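PDB 3QWU: DNA ligase from Aquifex aeolicus, which probably joins nucleic acid ends in an ATP-dependent reaction through a nucleotidyltransferase domain, and binds adenosine and calcium. Local coordinates for residues P251-Y254 / Y255-I259. Sequence-based numbering, arbitrary orientation.
Sequences PPEY and YTNRI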
loop_
_atom_site.group_PDB
_atom_site.type_symbol
_atom_site.label_atom_id
_atom_site.label_comp_id
_atom_site.label_asym_id
_atom_site.label_seq_id
_atom_site.Cartn_x
_atom_site.Cartn_y
_atom_site.Cartn_z
ATOM N N PRO A 251 4.937 -2.125 4.229
ATOM C CA PRO A 251 4.288 -3.380 4.571
ATOM C C PRO A 251 2.895 -3.523 3.929
ATOM O O PRO A 251 2.339 -2.518 3.426
ATOM C CB PRO A 251 4.168 -3.297 6.095
ATOM C CG PRO A 251 3.951 -1.856 6.358
ATOM C CD PRO A 251 4.846 -1.154 5.337
ATOM N N PRO A 252 2.324 -4.756 3.965
ATOM C CA PRO A 252 1.023 -5.063 3.337
ATOM C C PRO A 252 -0.207 -4.396 3.942
ATOM O O PRO A 252 -1.304 -4.863 3.698
ATOM C CB PRO A 252 0.900 -6.592 3.477
ATOM C CG PRO A 252 2.325 -7.083 3.713
ATOM C CD PRO A 252 2.983 -5.982 4.479
ATOM N N GLU A 253 -0.053 -3.333 4.724
ATOM C CA GLU A 253 -1.208 -2.516 5.102
ATOM C C GLU A 253 -0.824 -1.126 5.576
ATOM O O GLU A 253 -1.456 -0.643 6.481
ATOM C CB GLU A 253 -2.022 -3.172 6.248
ATOM C CG GLU A 253 -2.600 -4.584 6.042
ATOM C CD GLU A 253 -3.555 -5.019 7.178
ATOM O OE1 GLU A 253 -3.838 -4.190 8.093
ATOM O OE2 GLU A 253 -4.026 -6.186 7.147
ATOM N N TYR A 254 0.189 -0.460 5.036
ATOM C CA TYR A 254 0.368 0.961 5.437
ATOM C C TYR A 254 -0.890 1.777 4.971
ATOM O O TYR A 254 -1.338 2.672 5.688
ATOM C CB TYR A 254 1.690 1.570 4.904
ATOM C CG TYR A 254 2.565 2.312 5.924
ATOM C CD1 TYR A 254 3.314 1.625 6.899
ATOM C CD2 TYR A 254 2.690 3.701 5.885
ATOM C CE1 TYR A 254 4.159 2.324 7.853
ATOM C CE2 TYR A 254 3.502 4.409 6.823
ATOM C CZ TYR A 254 4.237 3.723 7.806
ATOM O OH TYR A 254 5.021 4.468 8.699
ATOM N N TYR A 255 -1.486 1.426 3.813
ATOM C CA TYR A 255 -2.578 2.237 3.250
ATOM C C TYR A 255 -3.790 2.070 4.082
ATOM O O TYR A 255 -4.200 2.994 4.794
ATOM C CB TYR A 255 -2.918 1.908 1.758
ATOM C CG TYR A 255 -1.854 2.434 0.872
ATOM C CD1 TYR A 255 -0.884 1.584 0.356
ATOM C CD2 TYR A 255 -1.754 3.803 0.619
ATOM C CE1 TYR A 255 0.143 2.068 -0.388
ATOM C CE2 TYR A 255 -0.736 4.304 -0.150
ATOM C CZ TYR A 255 0.219 3.418 -0.652
ATOM O OH TYR A 255 1.270 3.871 -1.404
ATOM N N THR A 256 -4.370 0.884 3.978
ATOM C CA THR A 256 -5.558 0.573 4.714
ATOM C C THR A 256 -5.485 1.049 6.218
ATOM O O THR A 256 -6.512 1.403 6.825
ATOM C CB THR A 256 -5.893 -0.949 4.558
ATOM O OG1 THR A 256 -6.728 -1.393 5.639
ATOM C CG2 THR A 256 -4.612 -1.832 4.486
ATOM N N ASN A 257 -4.269 1.098 6.781
ATOM C CA ASN A 257 -4.087 1.280 8.206
ATOM C C ASN A 257 -3.981 2.720 8.638
ATOM O O ASN A 257 -4.717 3.140 9.504
ATOM C CB ASN A 257 -2.869 0.509 8.689
ATOM C CG ASN A 257 -2.962 0.176 10.124
ATOM O OD1 ASN A 257 -2.582 0.970 10.988
ATOM N ND2 ASN A 257 -3.518 -1.009 10.411
ATOM N N ARG A 258 -3.063 3.478 8.054
ATOM C CA ARG A 258 -2.936 4.884 8.463
ATOM C C ARG A 258 -4.090 5.786 7.974
ATOM O O ARG A 258 -4.468 6.740 8.637
ATOM C CB ARG A 258 -1.552 5.417 8.133
ATOM C CG ARG A 258 -0.565 5.251 9.339
ATOM C CD ARG A 258 0.872 5.410 8.956
ATOM N NE ARG A 258 1.760 4.963 10.034
ATOM C CZ ARG A 258 2.107 3.703 10.269
ATOM N NH1 ARG A 258 1.676 2.701 9.494
ATOM N NH2 ARG A 258 2.903 3.447 11.306
ATOM N N ILE A 259 -4.693 5.405 6.850
ATOM C CA ILE A 259 -5.857 6.081 6.331
ATOM C C ILE A 259 -7.090 5.792 7.168
ATOM O O ILE A 259 -7.839 6.710 7.496
ATOM C CB ILE A 259 -6.113 5.693 4.848
ATOM C CG1 ILE A 259 -4.965 6.240 3.999
ATOM C CG2 ILE A 259 -7.424 6.242 4.389
ATOM C CD1 ILE A 259 -4.606 5.387 2.815
#
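The first turn of helix 254-269, with E253 at its N-cap position, carries a cation-pi stack between Y254 and R258, four residues apart. The guanidinium of R258 lies flat over one face of the phenol ring, planes 11° apart and R258 CZ 3.7 Å from the ring centroid. It is displaced toward the hydroxyl end: R258 CZ sits 3.3 Å from Y254 CZ, while R258 NH1 lies above the same face, offset toward Y254 CE1. Extended from CG to NE, the arginine chain runs across the ring, its CD meeting Y254 CE2 at 3.5 Å. The same two residues are joined through the backbone, where R258 N donates a nearly straight bond (168°) to Y254 O at 3.0 Å. On another side of the turn, T256 CG2 packs against E253 CB at 3.4 Å. N257 OD1 accepts a hydrogen bond from R261 further along the helix. Y255 meets its counterpart, Y255 of the second subunit. With an alanine here instead of Y254, the R258 guanidinium would probably lose the aromatic face it lies on and turn more freely. R258 NE also makes a long, weak ion pair with D239, a calcium ligand, so the arginine's charge is probably shared between the tyrosine face and, weakly, a carboxylate of the metal site, whose calcium ion is about 8 Å from the R258 side chain.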